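PDB 6Q64: endoglycosidase from Bacteroides thetaiotaomicron, which probably hydrolyses O-glycosidic bonds in complex N-glycans, as a TIM-barrel endoglycosidase of glycoside hydrolase family 18. Local coordinates for residues A[69-74]-A[328-333]; A[203-208]-A[238-243]; A[250-255]-A[281-286]. The protein carries 1 engineered substitution. One frame throughout, in Å; residues are numbered along the deposited sequence.

Overall arrangement
Contacts 1 and 3 belong to one eight-stranded parallel barrel sheet and lie with their centres about 9 Å apart. They join directly, because strand 329-333 of contact 1 is next to strand 280-285 of contact 3: probable hydrogen bonds link Y333 N with V284 O (2.9 Å) and G331 O with V284 N (3.0 Å). The active site probably lies at the C-terminal ends of these strands, as in TIM barrels. Contact 2 ties the connections after strands 184-189 and 230-235 on the outside of the barrel. Its centre is about 20 Å from that of contact 3, which it meets lightly where D238 and L240 touch Y253 and Y251, and about 24 Å from that of contact 1, without touching it.

Contact 1: residues A[69-74]-A[328-333]; sequences PHVKGF and GGIGTY
K72 and G73 pair in parallel with G329 and I330, joining the first and last strands in the chain order of the TIM barrel and so closing its sheet. The axes of strands 72-74 and 329-333 come within 4.7 Å at an angle of 13°. A ladder of backbone hydrogen bonds supports the assignment: K72 N donates to G328 O (3.0 Å), I330 N to K72 O (3.1 Å), and F74 N to I330 O (3.0 Å). The first two are fairly straight; the third is more bent, at 136° at the hydrogen.

The side chains separate onto the two faces of the sheet. K72 and F74 point into the barrel; G329 and G331, which have no side chain, are their partners in the pairing, the second pair only loosely. K72 CB lies 3.5 Å from G328 O, and from there the extended chain leads away toward D99 and H250. The ring of F74 presents an edge to G331, whose CA sits near the ring plane; inside the barrel the ring also meets F100, packs edge-to-face with W76 and touches I281. I330 points to the outer face, where helices 311-317 and 346-358 pack over it. H70, just ahead of the strand, is tied by NE2 to D99, which also accepts a hydrogen bond from G73 N.

V71 supplies an apolar contact at the start of the pairing. Its CG1 is anti to the backbone N (chi1 178°) and reaches the backbone of strand 329-333, 3.6 Å from G329 CA and 4.4 Å from I330 CG1.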
ATOM      1  N   PRO A  69      -0.049 -13.431 -11.251  1.00 87.22           N
ATOM      2  CA  PRO A  69       0.291 -13.483  -9.837  1.00 81.96           C
ATOM      3  C   PRO A  69       1.821 -13.561  -9.700  1.00 73.13           C
ATOM      4  O   PRO A  69       2.480 -14.349 -10.358  1.00 62.38           O
ATOM      5  CB  PRO A  69      -0.486 -14.740  -9.434  1.00 83.02           C
ATOM      6  CG  PRO A  69      -0.278 -15.684 -10.609  1.00 86.42           C
ATOM      7  CD  PRO A  69      -0.076 -14.794 -11.824  1.00 89.83           C
ATOM      8  N   HIS A  70       2.351 -12.679  -8.860  1.00 66.62           N
ATOM      9  CA  HIS A  70       3.780 -12.305  -8.817  1.00 61.08           C
ATOM     10  C   HIS A  70       4.043 -11.651  -7.471  1.00 60.52           C
ATOM     11  O   HIS A  70       3.078 -11.391  -6.775  1.00 61.36           O
ATOM     12  CB  HIS A  70       4.131 -11.376  -9.987  1.00 62.36           C
ATOM     13  CG  HIS A  70       3.474 -10.044  -9.954  1.00 61.21           C
ATOM     14  ND1 HIS A  70       2.215  -9.836 -10.496  1.00 63.98           N
ATOM     15  CD2 HIS A  70       3.905  -8.853  -9.476  1.00 62.13           C
ATOM     16  CE1 HIS A  70       1.861  -8.575 -10.287  1.00 64.72           C
ATOM     17  NE2 HIS A  70       2.903  -7.937  -9.688  1.00 64.84           N
ATOM     18  N   VAL A  71       5.304 -11.423  -7.108  1.00 61.13           N
ATOM     19  CA  VAL A  71       5.610 -10.582  -5.924  1.00 58.98           C
ATOM     20  C   VAL A  71       5.293  -9.137  -6.306  1.00 63.10           C
ATOM     21  O   VAL A  71       6.060  -8.568  -7.072  1.00 73.97           O
ATOM     22  CB  VAL A  71       7.064 -10.707  -5.504  1.00 57.32           C
ATOM     23  CG1 VAL A  71       7.326  -9.806  -4.330  1.00 58.07           C
ATOM     24  CG2 VAL A  71       7.442 -12.133  -5.206  1.00 58.61           C
ATOM     25  N   LYS A  72       4.162  -8.614  -5.852  1.00 61.79           N
ATOM     26  CA  LYS A  72       3.746  -7.220  -6.064  1.00 61.33           C
ATOM     27  C   LYS A  72       4.799  -6.298  -5.474  1.00 66.23           C
ATOM     28  O   LYS A  72       5.510  -6.709  -4.537  1.00 68.10           O
ATOM     29  CB  LYS A  72       2.376  -6.958  -5.453  1.00 63.60           C
ATOM     30  CG  LYS A  72       1.244  -7.469  -6.327  1.00 65.82           C
ATOM     31  CD  LYS A  72      -0.128  -7.178  -5.784  1.00 67.85           C
ATOM     32  CE  LYS A  72      -1.175  -7.908  -6.597  1.00 72.95           C
ATOM     33  NZ  LYS A  72      -2.525  -7.390  -6.282  1.00 77.63           N
ATOM     34  N   GLY A  73       4.938  -5.121  -6.081  1.00 67.88           N
ATOM     35  CA  GLY A  73       5.822  -4.056  -5.589  1.00 63.23           C
ATOM     36  C   GLY A  73       4.954  -2.920  -5.131  1.00 62.28           C
ATOM     37  O   GLY A  73       4.027  -2.576  -5.882  1.00 70.12           O
ATOM     38  N   PHE A  74       5.227  -2.409  -3.937  1.00 59.86           N
ATOM     39  CA  PHE A  74       4.413  -1.393  -3.250  1.00 61.33           C
ATOM     40  C   PHE A  74       5.357  -0.394  -2.572  1.00 64.41           C
ATOM     41  O   PHE A  74       6.570  -0.656  -2.406  1.00 68.47           O
ATOM     42  CB  PHE A  74       3.479  -2.119  -2.275  1.00 65.51           C
ATOM     43  CG  PHE A  74       2.927  -1.267  -1.153  1.00 63.27           C
ATOM     44  CD1 PHE A  74       1.760  -0.546  -1.324  1.00 62.18           C
ATOM     45  CD2 PHE A  74       3.587  -1.189   0.060  1.00 60.56           C
ATOM     46  CE1 PHE A  74       1.277   0.258  -0.312  1.00 65.72           C
ATOM     47  CE2 PHE A  74       3.104  -0.382   1.066  1.00 64.73           C
ATOM     48  CZ  PHE A  74       1.958   0.350   0.875  1.00 67.27           C
ATOM     49  N   GLY A 328       3.196 -12.208  -0.900  1.00 61.04           N
ATOM     50  CA  GLY A 328       2.370 -11.554  -1.918  1.00 63.96           C
ATOM     51  C   GLY A 328       3.052 -10.334  -2.491  1.00 66.76           C
ATOM     52  O   GLY A 328       2.694  -9.971  -3.623  1.00 65.05           O
ATOM     53  N   GLY A 329       3.914  -9.690  -1.700  1.00 62.75           N
ATOM     54  CA  GLY A 329       4.691  -8.542  -2.152  1.00 61.64           C
ATOM     55  C   GLY A 329       5.595  -7.924  -1.102  1.00 63.34           C
ATOM     56  O   GLY A 329       5.544  -8.289   0.074  1.00 69.11           O
ATOM     57  N   ILE A 330       6.395  -6.961  -1.547  1.00 63.65           N
ATOM     58  CA  ILE A 330       7.289  -6.143  -0.689  1.00 66.09           C
ATOM     59  C   ILE A 330       7.072  -4.675  -1.039  1.00 63.11           C
ATOM     60  O   ILE A 330       6.533  -4.401  -2.125  1.00 65.39           O
ATOM     61  CB  ILE A 330       8.752  -6.549  -0.894  1.00 68.78           C
ATOM     62  CG1 ILE A 330       9.176  -6.317  -2.338  1.00 71.69           C
ATOM     63  CG2 ILE A 330       8.976  -7.991  -0.482  1.00 71.80           C
ATOM     64  CD1 ILE A 330      10.431  -5.538  -2.413  1.00 82.41           C
ATOM     65  N   GLY A 331       7.478  -3.801  -0.127  1.00 59.48           N
ATOM     66  CA  GLY A 331       7.430  -2.344  -0.280  1.00 64.75           C
ATOM     67  C   GLY A 331       8.437  -1.635   0.621  1.00 64.18           C
ATOM     68  O   GLY A 331       9.059  -2.254   1.489  1.00 62.34           O
ATOM     69  N   THR A 332       8.557  -0.333   0.436  1.00 67.24           N
ATOM     70  CA  THR A 332       9.499   0.530   1.171  1.00 65.91           C
ATOM     71  C   THR A 332       8.711   1.718   1.687  1.00 67.05           C
ATOM     72  O   THR A 332       7.793   2.170   0.984  1.00 63.23           O
ATOM     73  CB  THR A 332      10.600   0.931   0.206  1.00 67.29           C
ATOM     74  OG1 THR A 332       9.828   1.347  -0.919  1.00 70.91           O
ATOM     75  CG2 THR A 332      11.546  -0.197  -0.154  1.00 66.38           C
ATOM     76  N   TYR A 333       9.001   2.118   2.918  1.00 75.54           N
ATOM     77  CA  TYR A 333       8.478   3.358   3.545  1.00 77.22           C
ATOM     78  C   TYR A 333       9.373   4.504   3.079  1.00 79.25           C
ATOM     79  O   TYR A 333      10.602   4.402   3.265  1.00 73.21           O
ATOM     80  CB  TYR A 333       8.447   3.190   5.064  1.00 75.16           C
ATOM     81  CG  TYR A 333       8.044   4.408   5.846  1.00 73.88           C
ATOM     82  CD1 TYR A 333       6.761   4.920   5.775  1.00 74.64           C
ATOM     83  CD2 TYR A 333       8.953   5.036   6.679  1.00 78.48           C
ATOM     84  CE1 TYR A 333       6.394   6.041   6.507  1.00 80.88           C
ATOM     85  CE2 TYR A 333       8.601   6.138   7.441  1.00 83.36           C
ATOM     86  CZ  TYR A 333       7.318   6.646   7.350  1.00 86.06           C
ATOM     87  OH  TYR A 333       7.009   7.750   8.094  1.00 96.63           O
TER

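Contact 2: residues A[203-208]-A[238-243]; sequences QTISPS and DLLSTE
T204, I205 and S206 meet L239, L240 and S241 in a loop-to-loop contact, part polar and part apolar, on the outer side of the barrel, between the connection that follows strand 184-189 and the one that follows strand 230-235. A single backbone bridge at I205 and L240 defines the alignment: I205 N donates to L239 O (2.8 Å, 165° at the hydrogen), and S241 N returns a bond to I205 O (3.1 Å). The carbonyl of I205 also has S241 OG close by, in a weak bond of 2.8 Å, and accepts a hydrogen bond from T244 OG1.

Carbon contacts flank these bonds. T204 CG2 and S206 CB each lie 3.7 Å from S241 CB. In the apolar pair I205 CD1 comes within 4.1 Å of L240 CD2, the two side chains crossing obliquely, and both residues rest on I217 of helix 211-224.

S241 is also the N-cap of the short helix 242-245: its side chain caps a backbone N just past the segment, and OG is hydrogen-bonded to T244 OG1. The pairing thus joins neighbouring beta-alpha connections of a TIM barrel, one of them leading into a helix through a serine N-cap.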
ATOM      1  N   GLN A 203      -9.034  -5.166  19.733  1.00 91.31           N
ATOM      2  CA  GLN A 203      -9.844  -6.402  19.514  1.00 92.09           C
ATOM      3  C   GLN A 203     -10.033  -6.747  18.032  1.00 88.11           C
ATOM      4  O   GLN A 203      -9.860  -5.870  17.164  1.00 94.06           O
ATOM      5  CB  GLN A 203     -11.151  -6.352  20.325  1.00 93.75           C
ATOM      6  CG  GLN A 203     -12.290  -5.471  19.827  1.00 94.47           C
ATOM      7  CD  GLN A 203     -13.259  -5.191  20.962  1.00 92.95           C
ATOM      8  OE1 GLN A 203     -13.067  -5.670  22.071  1.00 89.06           O
ATOM      9  NE2 GLN A 203     -14.291  -4.393  20.723  1.00 90.30           N
ATOM     10  N   THR A 204     -10.308  -8.025  17.783  1.00 83.16           N
ATOM     11  CA  THR A 204     -10.710  -8.567  16.465  1.00 84.57           C
ATOM     12  C   THR A 204     -11.814  -7.693  15.897  1.00 82.69           C
ATOM     13  O   THR A 204     -12.735  -7.366  16.648  1.00 91.04           O
ATOM     14  CB  THR A 204     -11.218 -10.014  16.541  1.00 83.44           C
ATOM     15  OG1 THR A 204     -10.142 -10.702  17.156  1.00 93.51           O
ATOM     16  CG2 THR A 204     -11.473 -10.701  15.217  1.00 79.51           C
ATOM     17  N   ILE A 205     -11.714  -7.390  14.612  1.00 77.35           N
ATOM     18  CA  ILE A 205     -12.760  -6.658  13.852  1.00 81.50           C
ATOM     19  C   ILE A 205     -13.722  -7.696  13.264  1.00 77.58           C
ATOM     20  O   ILE A 205     -13.311  -8.475  12.378  1.00 73.55           O
ATOM     21  CB  ILE A 205     -12.119  -5.722  12.797  1.00 80.31           C
ATOM     22  CG1 ILE A 205     -11.029  -4.841  13.410  1.00 79.11           C
ATOM     23  CG2 ILE A 205     -13.173  -4.865  12.113  1.00 83.08           C
ATOM     24  CD1 ILE A 205      -9.957  -4.466  12.415  1.00 80.32           C
ATOM     25  N   SER A 206     -14.954  -7.666  13.764  1.00 79.96           N
ATOM     26  CA  SER A 206     -16.066  -8.622  13.507  1.00 85.33           C
ATOM     27  C   SER A 206     -17.275  -8.098  14.250  1.00 81.64           C
ATOM     28  O   SER A 206     -17.108  -7.443  15.269  1.00 87.36           O
ATOM     29  CB  SER A 206     -15.780 -10.018  13.999  1.00 84.74           C
ATOM     30  OG  SER A 206     -15.834 -10.061  15.411  1.00 84.60           O
ATOM     31  N   PRO A 207     -18.510  -8.402  13.817  1.00 82.09           N
ATOM     32  CA  PRO A 207     -19.690  -7.959  14.572  1.00 87.82           C
ATOM     33  C   PRO A 207     -19.616  -8.390  16.053  1.00 87.03           C
ATOM     34  O   PRO A 207     -20.224  -7.753  16.895  1.00 89.45           O
ATOM     35  CB  PRO A 207     -20.876  -8.578  13.805  1.00 87.09           C
ATOM     36  CG  PRO A 207     -20.330  -8.840  12.387  1.00 84.74           C
ATOM     37  CD  PRO A 207     -18.842  -9.103  12.567  1.00 81.41           C
ATOM     38  N   SER A 208     -18.809  -9.413  16.335  1.00 85.23           N
ATOM     39  CA  SER A 208     -18.677 -10.090  17.649  1.00 87.37           C
ATOM     40  C   SER A 208     -17.581  -9.386  18.475  1.00 84.04           C
ATOM     41  O   SER A 208     -17.568  -9.529  19.704  1.00 82.70           O
ATOM     42  CB  SER A 208     -18.475 -11.597  17.387  1.00 90.37           C
ATOM     43  OG  SER A 208     -17.654 -12.246  18.355  1.00 96.19           O
ATOM     44  N   ASP A 238      -3.622  -8.099  11.283  1.00 70.05           N
ATOM     45  CA  ASP A 238      -3.800  -9.396  12.006  1.00 75.66           C
ATOM     46  C   ASP A 238      -5.075  -9.362  12.889  1.00 78.28           C
ATOM     47  O   ASP A 238      -5.605 -10.421  13.178  1.00 80.61           O
ATOM     48  CB  ASP A 238      -2.528  -9.774  12.782  1.00 75.10           C
ATOM     49  CG  ASP A 238      -1.993  -8.642  13.639  1.00 80.42           C
ATOM     50  OD1 ASP A 238      -1.543  -7.632  13.058  1.00 86.65           O
ATOM     51  OD2 ASP A 238      -2.094  -8.734  14.876  1.00 88.22           O
ATOM     52  N   LEU A 239      -5.592  -8.185  13.245  1.00 78.16           N
ATOM     53  CA  LEU A 239      -6.839  -8.003  14.027  1.00 76.28           C
ATOM     54  C   LEU A 239      -8.068  -8.193  13.138  1.00 76.53           C
ATOM     55  O   LEU A 239      -9.193  -8.137  13.658  1.00 81.11           O
ATOM     56  CB  LEU A 239      -6.833  -6.592  14.612  1.00 74.71           C
ATOM     57  CG  LEU A 239      -5.706  -6.352  15.608  1.00 75.72           C
ATOM     58  CD1 LEU A 239      -5.643  -4.895  16.047  1.00 77.82           C
ATOM     59  CD2 LEU A 239      -5.898  -7.260  16.797  1.00 76.60           C
ATOM     60  N   LEU A 240      -7.899  -8.358  11.840  1.00 70.24           N
ATOM     61  CA  LEU A 240      -9.069  -8.675  10.994  1.00 74.13           C
ATOM     62  C   LEU A 240      -9.608 -10.073  11.382  1.00 73.95           C
ATOM     63  O   LEU A 240      -8.818 -11.019  11.516  1.00 71.42           O
ATOM     64  CB  LEU A 240      -8.691  -8.567   9.507  1.00 72.86           C
ATOM     65  CG  LEU A 240      -8.518  -7.146   8.958  1.00 73.32           C
ATOM     66  CD1 LEU A 240      -7.828  -7.160   7.602  1.00 73.19           C
ATOM     67  CD2 LEU A 240      -9.840  -6.407   8.828  1.00 72.66           C
ATOM     68  N   SER A 241     -10.926 -10.205  11.566  1.00 73.50           N
ATOM     69  CA  SER A 241     -11.604 -11.523  11.596  1.00 71.87           C
ATOM     70  C   SER A 241     -11.429 -12.203  10.239  1.00 70.42           C
ATOM     71  O   SER A 241     -11.239 -11.510   9.268  1.00 70.72           O
ATOM     72  CB  SER A 241     -13.046 -11.391  11.932  1.00 74.02           C
ATOM     73  OG  SER A 241     -13.774 -10.822  10.852  1.00 75.01           O
ATOM     74  N   THR A 242     -11.498 -13.528  10.202  1.00 72.24           N
ATOM     75  CA  THR A 242     -11.418 -14.352   8.975  1.00 71.36           C
ATOM     76  C   THR A 242     -12.357 -13.721   7.937  1.00 73.75           C
ATOM     77  O   THR A 242     -11.920 -13.454   6.807  1.00 74.44           O
ATOM     78  CB  THR A 242     -11.732 -15.828   9.289  1.00 68.56           C
ATOM     79  OG1 THR A 242     -10.935 -16.369  10.343  1.00 65.55           O
ATOM     80  CG2 THR A 242     -11.464 -16.756   8.134  1.00 70.02           C
ATOM     81  N   GLU A 243     -13.611 -13.490   8.305  1.00 77.76           N
ATOM     82  CA  GLU A 243     -14.655 -13.076   7.339  1.00 78.20           C
ATOM     83  C   GLU A 243     -14.350 -11.667   6.861  1.00 75.81           C
ATOM     84  O   GLU A 243     -14.501 -11.415   5.660  1.00 76.93           O
ATOM     85  CB  GLU A 243     -16.059 -13.112   7.947  1.00 81.93           C
ATOM     86  CG  GLU A 243     -16.689 -14.484   7.909  1.00 87.89           C
ATOM     87  CD  GLU A 243     -16.534 -15.179   6.570  1.00 91.00           C
ATOM     88  OE1 GLU A 243     -17.037 -14.592   5.561  1.00 87.27           O
ATOM     89  OE2 GLU A 243     -15.875 -16.276   6.539  1.00 84.11           O
TER

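Contact 3: residues A[250-255]-A[281-286]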
ATOM      1  N   HIS A 250      -5.203  -6.541   0.797  1.00 57.45           N
ATOM      2  CA  HIS A 250      -3.818  -6.870   1.252  1.00 57.85           C
ATOM      3  C   HIS A 250      -3.634  -6.542   2.727  1.00 60.28           C
ATOM      4  O   HIS A 250      -4.218  -5.553   3.213  1.00 61.62           O
ATOM      5  CB  HIS A 250      -2.714  -6.088   0.521  1.00 60.90           C
ATOM      6  CG  HIS A 250      -2.491  -6.538  -0.875  1.00 60.38           C
ATOM      7  ND1 HIS A 250      -3.108  -5.928  -1.930  1.00 64.11           N
ATOM      8  CD2 HIS A 250      -1.785  -7.565  -1.387  1.00 60.27           C
ATOM      9  CE1 HIS A 250      -2.787  -6.554  -3.055  1.00 65.22           C
ATOM     10  NE2 HIS A 250      -1.986  -7.570  -2.745  1.00 62.64           N
ATOM     11  N   TYR A 251      -2.802  -7.346   3.374  1.00 60.54           N
ATOM     12  CA  TYR A 251      -2.387  -7.202   4.784  1.00 63.23           C
ATOM     13  C   TYR A 251      -0.960  -6.672   4.736  1.00 63.58           C
ATOM     14  O   TYR A 251      -0.079  -7.401   4.243  1.00 65.45           O
ATOM     15  CB  TYR A 251      -2.524  -8.551   5.499  1.00 63.39           C
ATOM     16  CG  TYR A 251      -3.744  -9.365   5.121  1.00 63.57           C
ATOM     17  CD1 TYR A 251      -4.998  -8.796   5.074  1.00 69.32           C
ATOM     18  CD2 TYR A 251      -3.656 -10.699   4.797  1.00 63.10           C
ATOM     19  CE1 TYR A 251      -6.114  -9.518   4.686  1.00 70.66           C
ATOM     20  CE2 TYR A 251      -4.762 -11.435   4.409  1.00 65.47           C
ATOM     21  CZ  TYR A 251      -6.004 -10.852   4.368  1.00 65.33           C
ATOM     22  OH  TYR A 251      -7.117 -11.556   4.014  1.00 65.04           O
ATOM     23  N   ILE A 252      -0.734  -5.435   5.162  1.00 63.78           N
ATOM     24  CA  ILE A 252       0.582  -4.768   4.930  1.00 65.93           C
ATOM     25  C   ILE A 252       1.246  -4.567   6.273  1.00 63.16           C
ATOM     26  O   ILE A 252       0.650  -3.876   7.145  1.00 68.00           O
ATOM     27  CB  ILE A 252       0.447  -3.430   4.174  1.00 67.84           C
ATOM     28  CG1 ILE A 252      -0.445  -3.569   2.937  1.00 71.60           C
ATOM     29  CG2 ILE A 252       1.816  -2.886   3.833  1.00 62.78           C
ATOM     30  CD1 ILE A 252      -0.482  -2.333   2.079  1.00 74.28           C
ATOM     31  N   TYR A 253       2.420  -5.144   6.431  1.00 60.23           N
ATOM     32  CA  TYR A 253       3.140  -5.094   7.716  1.00 66.40           C
ATOM     33  C   TYR A 253       4.394  -4.239   7.544  1.00 68.52           C
ATOM     34  O   TYR A 253       5.071  -4.299   6.522  1.00 67.45           O
ATOM     35  CB  TYR A 253       3.462  -6.495   8.242  1.00 68.66           C
ATOM     36  CG  TYR A 253       2.288  -7.430   8.446  1.00 68.38           C
ATOM     37  CD1 TYR A 253       1.717  -8.093   7.385  1.00 69.88           C
ATOM     38  CD2 TYR A 253       1.790  -7.711   9.698  1.00 67.60           C
ATOM     39  CE1 TYR A 253       0.673  -8.980   7.567  1.00 75.65           C
ATOM     40  CE2 TYR A 253       0.731  -8.574   9.894  1.00 69.41           C
ATOM     41  CZ  TYR A 253       0.175  -9.228   8.827  1.00 72.29           C
ATOM     42  OH  TYR A 253      -0.828 -10.142   8.978  1.00 77.07           O
ATOM     43  N   GLN A 254       4.646  -3.446   8.575  1.00 71.27           N
ATOM     44  CA  GLN A 254       5.896  -2.731   8.836  1.00 69.62           C
ATOM     45  C   GLN A 254       6.887  -3.716   9.443  1.00 68.79           C
ATOM     46  O   GLN A 254       7.048  -3.680  10.642  1.00 77.81           O
ATOM     47  CB  GLN A 254       5.611  -1.582   9.797  1.00 72.59           C
ATOM     48  CG  GLN A 254       4.992  -0.373   9.132  1.00 77.00           C
ATOM     49  CD  GLN A 254       3.489  -0.349   9.142  1.00 80.11           C
ATOM     50  OE1 GLN A 254       2.858   0.063  10.112  1.00 93.74           O
ATOM     51  NE2 GLN A 254       2.904  -0.698   8.016  1.00 80.35           N
ATOM     52  N   ALA A 255       7.601  -4.487   8.628  1.00 69.20           N
ATOM     53  CA  ALA A 255       8.684  -5.398   9.091  1.00 71.75           C
ATOM     54  C   ALA A 255      10.027  -4.658   9.141  1.00 72.61           C
ATOM     55  O   ALA A 255      11.044  -5.213   8.667  1.00 72.77           O
ATOM     56  CB  ALA A 255       8.780  -6.608   8.185  1.00 70.74           C
ATOM     57  N   ILE A 281       1.875  -8.228   2.381  1.00 64.84           N
ATOM     58  CA  ILE A 281       2.992  -7.384   1.878  1.00 63.88           C
ATOM     59  C   ILE A 281       3.876  -7.052   3.076  1.00 61.92           C
ATOM     60  O   ILE A 281       3.327  -6.623   4.102  1.00 65.19           O
ATOM     61  CB  ILE A 281       2.450  -6.142   1.141  1.00 64.72           C
ATOM     62  CG1 ILE A 281       2.033  -6.500  -0.285  1.00 65.49           C
ATOM     63  CG2 ILE A 281       3.476  -5.040   1.105  1.00 67.64           C
ATOM     64  CD1 ILE A 281       0.969  -5.609  -0.848  1.00 65.53           C
ATOM     65  N   ILE A 282       5.184  -7.267   2.958  1.00 60.87           N
ATOM     66  CA  ILE A 282       6.131  -6.894   4.040  1.00 63.16           C
ATOM     67  C   ILE A 282       7.007  -5.757   3.523  1.00 69.81           C
ATOM     68  O   ILE A 282       7.397  -5.771   2.345  1.00 68.84           O
ATOM     69  CB  ILE A 282       6.935  -8.098   4.525  1.00 64.63           C
ATOM     70  CG1 ILE A 282       7.267  -9.080   3.397  1.00 63.93           C
ATOM     71  CG2 ILE A 282       6.154  -8.769   5.632  1.00 72.27           C
ATOM     72  CD1 ILE A 282       8.258 -10.171   3.794  1.00 61.70           C
ATOM     73  N   THR A 283       7.243  -4.782   4.390  1.00 70.83           N
ATOM     74  CA  THR A 283       7.832  -3.485   4.032  1.00 67.75           C
ATOM     75  C   THR A 283       9.019  -3.212   4.936  1.00 71.23           C
ATOM     76  O   THR A 283       9.051  -3.622   6.129  1.00 66.48           O
ATOM     77  CB  THR A 283       6.817  -2.344   4.116  1.00 71.39           C
ATOM     78  OG1 THR A 283       6.493  -2.083   5.489  1.00 68.30           O
ATOM     79  CG2 THR A 283       5.586  -2.653   3.293  1.00 71.15           C
ATOM     80  N   VAL A 284       9.948  -2.489   4.350  1.00 76.14           N
ATOM     81  CA  VAL A 284      11.204  -2.103   5.015  1.00 80.27           C
ATOM     82  C   VAL A 284      11.272  -0.565   5.119  1.00 74.90           C
ATOM     83  O   VAL A 284      10.415   0.137   4.499  1.00 67.65           O
ATOM     84  CB  VAL A 284      12.335  -2.796   4.251  1.00 84.05           C
ATOM     85  CG1 VAL A 284      12.570  -2.148   2.903  1.00 84.51           C
ATOM     86  CG2 VAL A 284      13.590  -2.828   5.095  1.00 94.96           C
ATOM     87  N   GLU A 285      12.167  -0.051   5.971  1.00 75.91           N
ATOM     88  CA  GLU A 285      12.127   1.368   6.430  1.00 81.95           C
ATOM     89  C   GLU A 285      13.247   2.140   5.728  1.00 80.64           C
ATOM     90  O   GLU A 285      14.434   1.930   6.056  1.00 81.77           O
ATOM     91  CB  GLU A 285      12.093   1.390   7.961  1.00 84.97           C
ATOM     92  CG  GLU A 285      12.662   2.606   8.657  1.00 95.29           C
ATOM     93  CD  GLU A 285      12.398   3.988   8.099  1.00100.20           C
ATOM     94  OE1 GLU A 285      11.481   4.686   8.621  1.00 98.20           O
ATOM     95  OE2 GLU A 285      13.170   4.381   7.198  1.00106.90           O
ATOM     96  N   PHE A 286      12.849   2.987   4.781  1.00 78.82           N
ATOM     97  CA  PHE A 286      13.739   3.550   3.736  1.00 84.63           C
ATOM     98  C   PHE A 286      14.084   5.018   4.028  1.00 89.26           C
ATOM     99  O   PHE A 286      15.113   5.474   3.513  1.00 92.38           O
ATOM    100  CB  PHE A 286      13.128   3.287   2.358  1.00 82.12           C
ATOM    101  CG  PHE A 286      13.844   2.220   1.573  1.00 77.00           C
ATOM    102  CD1 PHE A 286      14.521   1.207   2.222  1.00 72.30           C
ATOM    103  CD2 PHE A 286      13.864   2.254   0.191  1.00 78.12           C
ATOM    104  CE1 PHE A 286      15.207   0.248   1.508  1.00 72.74           C
ATOM    105  CE2 PHE A 286      14.544   1.282  -0.523  1.00 79.54           C
ATOM    106  CZ  PHE A 286      15.215   0.281   0.138  1.00 75.37           C
TER
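I252, Y253 and Q254 pair in parallel with I281, I282 and T283, the axes of strands 251-254 and 281-285 approaching to 4.8 Å at 26°. I281 N donates to Y251 O (2.8 Å), and Y253 N donates almost straight to I281 O (2.9 Å). From strand 281-285, Y253 O receives two bonds, a weak one from T283 N and one from T283 OG1 at 2.8 Å; A255 N adds a weak bond from within its own segment. A chi1 of 70° sets OG1 between the backbone N and carbonyl carbon of T283, where it reaches Y253 O and adds to the weak backbone bond.

I281 extends CD1 over one face of the H250 ring in a CH-pi contact, 3.8 Å from the ring centroid and 30° off the ring normal. I281 and I252 lie side by side, pointing the same way, with their CG2 atoms 3.9 Å apart. I252 CG2 also meets T283 CG2 at 3.8 Å, those two side chains crossing at about a right angle.

H250 and I252 touch V232 of the adjacent strand 230-235, and inside the barrel I252 also reaches F74 of strand 72-76, while Q254 NE2 bonds D234. On the outer face Y253 packs against P237 and L273, while I282 lies against Y316 of helix 311-317. Helices 261-268 and 276-279 lie in the connection between the two strands, making this one beta-alpha-beta step of the barrel.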